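Local coordinates for tRNA (guanosine(18)-2'-O)-methyltransferase (Aquifex aeolicus, PDB 1ZJR), which catalyses the S-adenosyl-L-methionine-dependent 2'-O-methylation of guanosine 18 in a subset of tRNAs, at residues A[167-172]-A[176-181]; A[17-22]-A[186-191]; A[42-47]-A[68-73]. All coordinates share one frame; numbering follows the deposited sequence.

Interaction 1 of 3, residues A[167-172]-A[176-181]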
loop_
_atom_site.group_PDB
_atom_site.type_symbol
_atom_site.label_atom_id
_atom_site.label_comp_id
_atom_site.label_asym_id
_atom_site.label_seq_id
_atom_site.Cartn_x
_atom_site.Cartn_y
_atom_site.Cartn_z
ATOM N N GLU A 167 5.264 -5.775 -9.276
ATOM C CA GLU A 167 6.627 -5.691 -9.782
ATOM C C GLU A 167 7.461 -5.690 -8.496
ATOM O O GLU A 167 8.525 -6.312 -8.418
ATOM C CB GLU A 167 6.857 -4.398 -10.564
ATOM C CG GLU A 167 8.331 -4.098 -10.824
ATOM C CD GLU A 167 9.049 -5.200 -11.589
ATOM O OE1 GLU A 167 10.298 -5.172 -11.619
ATOM O OE2 GLU A 167 8.375 -6.085 -12.162
ATOM N N ALA A 168 6.955 -4.997 -7.473
ATOM C CA ALA A 168 7.635 -4.948 -6.181
ATOM C C ALA A 168 7.692 -6.361 -5.591
ATOM O O ALA A 168 8.701 -6.770 -5.002
ATOM C CB ALA A 168 6.893 -4.005 -5.224
ATOM N N GLN A 169 6.600 -7.102 -5.751
ATOM C CA GLN A 169 6.513 -8.473 -5.252
ATOM C C GLN A 169 7.559 -9.348 -5.932
ATOM O O GLN A 169 8.257 -10.127 -5.282
ATOM C CB GLN A 169 5.109 -9.032 -5.517
ATOM C CG GLN A 169 4.887 -10.498 -5.120
ATOM C CD GLN A 169 5.377 -11.479 -6.171
ATOM O OE1 GLN A 169 5.304 -11.206 -7.366
ATOM N NE2 GLN A 169 5.862 -12.634 -5.732
ATOM N N ARG A 170 7.663 -9.211 -7.246
ATOM C CA ARG A 170 8.613 -9.995 -8.027
ATOM C C ARG A 170 10.043 -9.746 -7.555
ATOM O O ARG A 170 10.804 -10.683 -7.329
ATOM C CB ARG A 170 8.479 -9.640 -9.511
ATOM C CG ARG A 170 9.568 -10.220 -10.400
ATOM C CD ARG A 170 10.179 -9.116 -11.258
ATOM N NE ARG A 170 11.592 -9.360 -11.539
ATOM C CZ ARG A 170 12.435 -8.432 -11.982
ATOM N NH1 ARG A 170 12.010 -7.194 -12.197
ATOM N NH2 ARG A 170 13.706 -8.741 -12.207
ATOM N N GLN A 171 10.397 -8.477 -7.400
ATOM C CA GLN A 171 11.739 -8.116 -6.959
ATOM C C GLN A 171 12.044 -8.658 -5.567
ATOM O O GLN A 171 13.091 -9.267 -5.348
ATOM C CB GLN A 171 11.908 -6.599 -6.982
ATOM C CG GLN A 171 11.984 -6.002 -8.379
ATOM C CD GLN A 171 12.145 -4.498 -8.345
ATOM O OE1 GLN A 171 12.685 -3.945 -7.387
ATOM N NE2 GLN A 171 11.690 -3.827 -9.394
ATOM N N ARG A 172 11.123 -8.453 -4.629
ATOM C CA ARG A 172 11.324 -8.935 -3.264
ATOM C C ARG A 172 11.341 -10.456 -3.192
ATOM O O ARG A 172 12.100 -11.048 -2.414
ATOM C CB ARG A 172 10.246 -8.361 -2.337
ATOM C CG ARG A 172 10.363 -6.850 -2.199
ATOM C CD ARG A 172 9.518 -6.270 -1.065
ATOM N NE ARG A 172 9.900 -4.881 -0.828
ATOM C CZ ARG A 172 10.117 -4.355 0.374
ATOM N NH1 ARG A 172 9.982 -5.099 1.462
ATOM N NH2 ARG A 172 10.493 -3.092 0.485
ATOM N N GLY A 176 14.255 -13.358 -1.813
ATOM C CA GLY A 176 13.813 -14.171 -0.694
ATOM C C GLY A 176 13.239 -13.372 0.466
ATOM O O GLY A 176 13.235 -13.837 1.602
ATOM N N MET A 177 12.739 -12.175 0.189
ATOM C CA MET A 177 12.185 -11.341 1.248
ATOM C C MET A 177 10.840 -11.800 1.801
ATOM O O MET A 177 10.338 -11.239 2.775
ATOM C CB MET A 177 12.129 -9.890 0.780
ATOM C CG MET A 177 13.515 -9.274 0.730
ATOM S SD MET A 177 13.582 -7.649 -0.002
ATOM C CE MET A 177 12.990 -6.650 1.350
ATOM N N TYR A 178 10.255 -12.819 1.184
ATOM C CA TYR A 178 8.999 -13.377 1.670
ATOM C C TYR A 178 9.299 -14.692 2.379
ATOM O O TYR A 178 8.401 -15.314 2.944
ATOM C CB TYR A 178 8.024 -13.660 0.526
ATOM C CG TYR A 178 7.405 -12.429 -0.086
ATOM C CD1 TYR A 178 7.883 -11.906 -1.285
ATOM C CD2 TYR A 178 6.325 -11.796 0.529
ATOM C CE1 TYR A 178 7.298 -10.785 -1.863
ATOM C CE2 TYR A 178 5.730 -10.671 -0.041
ATOM C CZ TYR A 178 6.220 -10.173 -1.235
ATOM O OH TYR A 178 5.634 -9.064 -1.804
ATOM N N SER A 179 10.561 -15.113 2.347
ATOM C CA SER A 179 10.946 -16.377 2.973
ATOM C C SER A 179 11.324 -16.237 4.445
ATOM O O SER A 179 11.433 -17.236 5.156
ATOM C CB SER A 179 12.098 -17.030 2.200
ATOM O OG SER A 179 13.302 -16.295 2.342
ATOM N N ARG A 180 11.535 -15.006 4.899
ATOM C CA ARG A 180 11.864 -14.763 6.301
ATOM C C ARG A 180 11.042 -13.562 6.772
ATOM O O ARG A 180 10.854 -12.603 6.030
ATOM C CB ARG A 180 13.367 -14.490 6.484
ATOM C CG ARG A 180 13.840 -13.095 6.108
ATOM C CD ARG A 180 13.895 -12.870 4.608
ATOM N NE ARG A 180 14.302 -11.502 4.283
ATOM C CZ ARG A 180 13.551 -10.426 4.505
ATOM N NH1 ARG A 180 12.345 -10.554 5.049
ATOM N NH2 ARG A 180 14.011 -9.219 4.195
ATOM N N PRO A 181 10.530 -13.611 8.011
ATOM C CA PRO A 181 9.722 -12.517 8.566
ATOM C C PRO A 181 10.486 -11.209 8.748
ATOM O O PRO A 181 11.577 -11.204 9.314
ATOM C CB PRO A 181 9.255 -13.077 9.911
ATOM C CG PRO A 181 9.271 -14.563 9.696
ATOM C CD PRO A 181 10.547 -14.763 8.927
#
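The carbonyl of Arg172 and the amide of Met177 meet where the chain leaves helix 157-174: Met177 N donates to Arg172 O at 2.9 Å with an N-H...O angle of 160°. The two CA atoms, of Arg172 and Met177, are 5.2 Å apart, as the closing bond of the helix end requires. Gly176 has positive phi and is the C-prime residue of a Schellman motif that ends the helix. A type I turn from Gly176 to Ser179 follows, in which Gly176 O accepts from both the backbone N and the OG of Ser179. This exit belongs to the closing helix of the SPOUT methyltransferase fold and starts the linker to helix 185-200. The Met177 side chain slants across that of Arg172, its SD 4.0 Å from Arg172 CG. A bend at chi3 (78°) then swings the methyl over one face of the guanidinium, with Met177 CE 3.4 Å from Arg172 NH1. The same guanidinium is fixed at its other atoms by Tyr117 O, which takes NE, and by a salt bridge from NH2 to Asp25. With an alanine at Met177, the thioether and methyl would be gone, and this face of the Arg172 guanidinium would probably lose its apolar cover. Tyr178 reaches back from the turn to the helix, to Gln169 and Arg172. Gln169 O lies at the ring edge, close to the ring plane and 3.6 Å from Tyr178 CE1; Arg172 CB lies 3.8 Å from Tyr178 CE1. The side chains of Gln169 and Tyr178 cross at roughly a right angle, Gln169 CG standing 3.7 Å from Tyr178 OH and the amide plane inclined by 33° to the ring. The tyrosine hydroxyl is hydrogen-bonded to Val49 O, which fixes the far end of the ring against helix 36-49.

Interaction 2 of 3, residues A[17-22]-A[186-191]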
loop_
_atom_site.group_PDB
_atom_site.type_symbol
_atom_site.label_atom_id
_atom_site.label_comp_id
_atom_site.label_asym_id
_atom_site.label_seq_id
_atom_site.Cartn_x
_atom_site.Cartn_y
_atom_site.Cartn_z
ATOM N N GLU A 17 0.747 -16.814 9.971
ATOM C CA GLU A 17 1.439 -17.144 8.728
ATOM C C GLU A 17 1.494 -15.909 7.832
ATOM O O GLU A 17 2.506 -15.633 7.185
ATOM C CB GLU A 17 0.701 -18.273 8.009
ATOM C CG GLU A 17 0.665 -19.570 8.797
ATOM C CD GLU A 17 -0.310 -20.576 8.217
ATOM O OE1 GLU A 17 -0.292 -21.742 8.666
ATOM O OE2 GLU A 17 -1.098 -20.199 7.321
ATOM N N VAL A 18 0.396 -15.168 7.799
ATOM C CA VAL A 18 0.328 -13.957 6.996
ATOM C C VAL A 18 1.304 -12.920 7.541
ATOM O O VAL A 18 2.044 -12.301 6.781
ATOM C CB VAL A 18 -1.112 -13.378 6.987
ATOM C CG1 VAL A 18 -1.120 -11.986 6.374
ATOM C CG2 VAL A 18 -2.034 -14.306 6.196
ATOM N N LEU A 19 1.312 -12.731 8.857
ATOM C CA LEU A 19 2.217 -11.755 9.451
ATOM C C LEU A 19 3.684 -12.121 9.210
ATOM O O LEU A 19 4.538 -11.243 9.093
ATOM C CB LEU A 19 1.936 -11.616 10.955
ATOM C CG LEU A 19 0.614 -10.921 11.304
ATOM C CD1 LEU A 19 0.407 -10.916 12.819
ATOM C CD2 LEU A 19 0.637 -9.497 10.765
ATOM N N GLU A 20 3.976 -13.414 9.111
ATOM C CA GLU A 20 5.349 -13.847 8.875
ATOM C C GLU A 20 5.845 -13.531 7.464
ATOM O O GLU A 20 7.039 -13.617 7.185
ATOM C CB GLU A 20 5.483 -15.344 9.175
ATOM C CG GLU A 20 5.452 -15.635 10.672
ATOM C CD GLU A 20 5.395 -17.111 11.002
ATOM O OE1 GLU A 20 5.456 -17.445 12.206
ATOM O OE2 GLU A 20 5.287 -17.935 10.067
ATOM N N LYS A 21 4.931 -13.144 6.580
ATOM C CA LYS A 21 5.297 -12.801 5.207
ATOM C C LYS A 21 5.119 -11.308 4.933
ATOM O O LYS A 21 5.501 -10.815 3.877
ATOM C CB LYS A 21 4.450 -13.599 4.216
ATOM C CG LYS A 21 4.651 -15.111 4.286
ATOM C CD LYS A 21 3.622 -15.829 3.428
ATOM C CE LYS A 21 3.750 -17.345 3.531
ATOM N NZ LYS A 21 2.633 -18.034 2.815
ATOM N N ARG A 22 4.529 -10.588 5.885
ATOM C CA ARG A 22 4.312 -9.156 5.718
ATOM C C ARG A 22 5.616 -8.380 5.512
ATOM O O ARG A 22 6.628 -8.650 6.158
ATOM C CB ARG A 22 3.556 -8.591 6.931
ATOM C CG ARG A 22 2.046 -8.860 6.928
ATOM C CD ARG A 22 1.360 -8.050 5.829
ATOM N NE ARG A 22 -0.100 -8.054 5.924
ATOM C CZ ARG A 22 -0.910 -8.645 5.050
ATOM N NH1 ARG A 22 -0.410 -9.303 4.008
ATOM N NH2 ARG A 22 -2.227 -8.537 5.184
ATOM N N GLU A 186 8.171 -10.197 18.646
ATOM C CA GLU A 186 7.500 -9.281 19.577
ATOM C C GLU A 186 6.390 -8.533 18.840
ATOM O O GLU A 186 5.266 -8.398 19.337
ATOM C CB GLU A 186 8.482 -8.251 20.154
ATOM C CG GLU A 186 9.550 -8.796 21.111
ATOM C CD GLU A 186 10.854 -9.131 20.413
ATOM O OE1 GLU A 186 11.924 -8.880 21.008
ATOM O OE2 GLU A 186 10.814 -9.652 19.277
ATOM N N GLU A 187 6.727 -8.045 17.654
ATOM C CA GLU A 187 5.793 -7.295 16.822
ATOM C C GLU A 187 4.647 -8.176 16.327
ATOM O O GLU A 187 3.487 -7.746 16.275
ATOM C CB GLU A 187 6.564 -6.669 15.656
ATOM C CG GLU A 187 7.498 -5.548 16.120
ATOM C CD GLU A 187 8.675 -5.305 15.189
ATOM O OE1 GLU A 187 8.657 -5.799 14.045
ATOM O OE2 GLU A 187 9.623 -4.603 15.603
ATOM N N ILE A 188 4.970 -9.413 15.968
ATOM C CA ILE A 188 3.962 -10.355 15.507
ATOM C C ILE A 188 2.988 -10.652 16.646
ATOM O O ILE A 188 1.772 -10.620 16.462
ATOM C CB ILE A 188 4.613 -11.674 15.028
ATOM C CG1 ILE A 188 5.391 -11.425 13.731
ATOM C CG2 ILE A 188 3.550 -12.748 14.832
ATOM C CD1 ILE A 188 6.105 -12.666 13.188
ATOM N N GLN A 189 3.514 -10.943 17.829
ATOM C CA GLN A 189 2.634 -11.231 18.954
ATOM C C GLN A 189 1.779 -10.027 19.320
ATOM O O GLN A 189 0.615 -10.182 19.678
ATOM C CB GLN A 189 3.436 -11.690 20.176
ATOM C CG GLN A 189 3.753 -13.174 20.156
ATOM C CD GLN A 189 4.398 -13.650 21.441
ATOM O OE1 GLN A 189 3.862 -13.443 22.530
ATOM N NE2 GLN A 189 5.551 -14.301 21.321
ATOM N N LYS A 190 2.348 -8.829 19.217
ATOM C CA LYS A 190 1.597 -7.623 19.547
ATOM C C LYS A 190 0.410 -7.469 18.599
ATOM O O LYS A 190 -0.708 -7.171 19.024
ATOM C CB LYS A 190 2.491 -6.384 19.454
ATOM C CG LYS A 190 1.785 -5.093 19.867
ATOM C CD LYS A 190 2.619 -3.852 19.571
ATOM C CE LYS A 190 2.754 -3.606 18.074
ATOM N NZ LYS A 190 1.435 -3.396 17.406
ATOM N N ILE A 191 0.655 -7.673 17.311
ATOM C CA ILE A 191 -0.405 -7.552 16.328
ATOM C C ILE A 191 -1.453 -8.646 16.500
ATOM O O ILE A 191 -2.649 -8.372 16.427
ATOM C CB ILE A 191 0.163 -7.580 14.896
ATOM C CG1 ILE A 191 1.116 -6.394 14.711
ATOM C CG2 ILE A 191 -0.981 -7.541 13.876
ATOM C CD1 ILE A 191 1.847 -6.376 13.377
#
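Leu19 CD1 enters the face of helix 185-200 formed by Ile188 and Ile191, and this is where the packing is close. Its nearest neighbour is Ile191 CG2 at 3.8 Å from Leu19 CD1, while Leu19 CD2 meets the same methyl at 4.0 Å, so both branches of the leucine straddle one isoleucine methyl as the side chains cross at a slant. One turn back, Leu19 CD1 also lies 3.9 Å from Ile188 O and 4.2 Å from Ile188 CG2. All three residues are buried, and no hydrogen bond joins the two segments. The other side is looser. Ile188, with CD1 anti to CA (chi2 179°), extends to Glu20 and touches only its aliphatic part, Ile188 CD1 lying 3.9 Å from Glu20 CG with the two side chains about perpendicular. Beyond that CG the glutamate runs out in an extended chain to its carboxylate, for which Arg16 offers a long, weak ion pair. The contact joins the N-terminal helix 7-19 to the C-terminal helix 185-200, consistent with the terminal helical extensions that flank the catalytic core in TrmH enzymes. Leu183 packs on Ile188 and Pro181 on Glu20, while just past helix 7-19 Arg22 hydrogen-bonds to Trp77 O and forms a salt bridge with Asp47 of helix 36-49, on the way into strand 26-31.

Interaction 3 of 3, residues A[42-47]-A[68-73]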
loop_
_atom_site.group_PDB
_atom_site.type_symbol
_atom_site.label_atom_id
_atom_site.label_comp_id
_atom_site.label_asym_id
_atom_site.label_seq_id
_atom_site.Cartn_x
_atom_site.Cartn_y
_atom_site.Cartn_z
ATOM N N ILE A 42 -7.828 -1.851 -3.789
ATOM C CA ILE A 42 -6.452 -1.538 -3.432
ATOM C C ILE A 42 -6.100 -2.187 -2.094
ATOM O O ILE A 42 -4.987 -2.680 -1.912
ATOM C CB ILE A 42 -6.235 -0.005 -3.358
ATOM C CG1 ILE A 42 -6.234 0.566 -4.781
ATOM C CG2 ILE A 42 -4.916 0.320 -2.635
ATOM C CD1 ILE A 42 -6.156 2.087 -4.858
ATOM N N VAL A 43 -7.048 -2.198 -1.163
ATOM C CA VAL A 43 -6.802 -2.816 0.134
ATOM C C VAL A 43 -6.537 -4.304 -0.085
ATOM O O VAL A 43 -5.599 -4.866 0.489
ATOM C CB VAL A 43 -8.010 -2.644 1.091
ATOM C CG1 VAL A 43 -7.775 -3.421 2.380
ATOM C CG2 VAL A 43 -8.208 -1.174 1.412
ATOM N N ARG A 44 -7.357 -4.934 -0.924
ATOM C CA ARG A 44 -7.200 -6.358 -1.222
ATOM C C ARG A 44 -5.829 -6.636 -1.837
ATOM O O ARG A 44 -5.173 -7.629 -1.506
ATOM C CB ARG A 44 -8.293 -6.849 -2.190
ATOM C CG ARG A 44 -8.351 -8.383 -2.279
ATOM C CD ARG A 44 -9.063 -8.933 -3.520
ATOM N NE ARG A 44 -10.448 -8.497 -3.663
ATOM C CZ ARG A 44 -11.362 -9.129 -4.400
ATOM N NH1 ARG A 44 -11.050 -10.237 -5.058
ATOM N NH2 ARG A 44 -12.592 -8.641 -4.500
ATOM N N THR A 45 -5.405 -5.760 -2.741
ATOM C CA THR A 45 -4.113 -5.908 -3.403
ATOM C C THR A 45 -2.954 -5.738 -2.420
ATOM O O THR A 45 -1.940 -6.431 -2.520
ATOM C CB THR A 45 -3.983 -4.894 -4.549
ATOM O OG1 THR A 45 -5.030 -5.131 -5.497
ATOM C CG2 THR A 45 -2.641 -5.025 -5.235
ATOM N N CYS A 46 -3.096 -4.814 -1.473
ATOM C CA CYS A 46 -2.051 -4.607 -0.471
ATOM C C CYS A 46 -1.876 -5.896 0.318
ATOM O O CYS A 46 -0.754 -6.371 0.530
ATOM C CB CYS A 46 -2.437 -3.469 0.482
ATOM S SG CYS A 46 -2.237 -1.838 -0.241
ATOM N N ASP A 47 -3.000 -6.462 0.740
ATOM C CA ASP A 47 -3.011 -7.706 1.507
ATOM C C ASP A 47 -2.343 -8.843 0.730
ATOM O O ASP A 47 -1.592 -9.648 1.296
ATOM C CB ASP A 47 -4.461 -8.076 1.847
ATOM C CG ASP A 47 -4.611 -9.505 2.333
ATOM O OD1 ASP A 47 -4.101 -9.834 3.431
ATOM O OD2 ASP A 47 -5.247 -10.303 1.608
ATOM N N GLU A 68 -17.043 -4.418 2.609
ATOM C CA GLU A 68 -16.692 -5.762 3.052
ATOM C C GLU A 68 -16.922 -6.796 1.952
ATOM O O GLU A 68 -16.236 -7.818 1.897
ATOM C CB GLU A 68 -17.501 -6.129 4.293
ATOM N N GLY A 69 -17.885 -6.523 1.078
ATOM C CA GLY A 69 -18.185 -7.440 -0.006
ATOM C C GLY A 69 -17.148 -7.422 -1.114
ATOM O O GLY A 69 -17.050 -8.367 -1.897
ATOM N N ILE A 70 -16.373 -6.342 -1.185
ATOM C CA ILE A 70 -15.337 -6.203 -2.204
ATOM C C ILE A 70 -13.947 -6.431 -1.611
ATOM O O ILE A 70 -13.018 -6.826 -2.316
ATOM C CB ILE A 70 -15.399 -4.799 -2.866
ATOM C CG1 ILE A 70 -16.708 -4.657 -3.647
ATOM C CG2 ILE A 70 -14.204 -4.591 -3.789
ATOM C CD1 ILE A 70 -16.868 -3.327 -4.356
ATOM N N THR A 71 -13.810 -6.189 -0.312
ATOM C CA THR A 71 -12.535 -6.380 0.366
ATOM C C THR A 71 -12.411 -7.828 0.837
ATOM O O THR A 71 -11.312 -8.312 1.110
ATOM C CB THR A 71 -12.406 -5.447 1.587
ATOM O OG1 THR A 71 -11.090 -5.561 2.144
ATOM C CG2 THR A 71 -13.427 -5.819 2.649
ATOM N N GLN A 72 -13.550 -8.510 0.926
ATOM C CA GLN A 72 -13.594 -9.902 1.365
ATOM C C GLN A 72 -13.041 -10.062 2.779
ATOM O O GLN A 72 -12.611 -11.149 3.166
ATOM C CB GLN A 72 -12.813 -10.785 0.393
ATOM N N GLY A 73 -13.056 -8.974 3.543
ATOM C CA GLY A 73 -12.561 -9.019 4.906
ATOM C C GLY A 73 -11.075 -8.734 5.022
ATOM O O GLY A 73 -10.534 -8.685 6.127
#
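Arg44 grips the carbonyl oxygen of Ile70 with two N-H groups of its guanidinium edge. The interaction ties helix 36-49, the beta-alpha-beta crossover helix between the adjacent parallel strands 26-31 and 51-57 of the SPOUT fold, to the short helix 68-71 that follows strand 51-57. The stronger bond runs from Arg44 NH2 to Ile70 O at 2.9 Å with an N-H...O angle of 148°; a weak one from Arg44 NE to the same Ile70 O measures 3.3 Å. The oxygen lies near the guanidinium plane but not in it, 18° out as seen from NH2. The arginine leaves the helix with CG anti to its amide nitrogen, and a bend at chi3 (-59°) turns the guanidinium edge toward the oxygen. Outside the two segments, Arg44 NH2 has a second partner, a bound sulfate with which it makes a salt bridge. That ion probably came from the crystallisation liquor, but its place beside an arginine of a tRNA-binding enzyme is consistent with an anion pocket.

Further out, Ile70, poorly ordered, directs its side chain to His37 and Ser40, one turn and more before Arg44 on the same helix 36-49. The peptide that carries the accepting oxygen is followed by Thr71, whose own ends are held: its carbonyl accepts from Ser74 OG and its hydroxyl makes a weak hydrogen bond with His75 N. Ser74 also packs on Arg44, and Gln72 then leaves the helix with positive phi. Next to the polar grip the contact thins to a methyl of Val43, a residue that also packs on Leu54 of strand 51-57 and so stands between the sheet and the short helix. Val43 CG1 comes nearest to the segment at Thr71 OG1, 4.0 Å away.

In the fold
Interaction 2 is the buried one, without a hydrogen bond and built mainly on apolar side chains that hold the two terminal helices together, whereas interaction 1 is a surface contact built on helix-ending backbone geometry, and interaction 3, partly buried, depends on an arginine clasping a carbonyl. Interaction 1 lies at the end of helix 157-174, and helix 185-200 of interaction 2 is the next helix in the chain; the two touch through Pro181 CG on Glu20 O at 3.5 Å. Interactions 1 and 3 both lie inside the loop that interaction 2 closes, interaction 3 joined to 17-22 by the salt bridge of Arg22 and Asp47. Interactions 1 and 3 do not touch, their nearest atoms being about 7 Å apart.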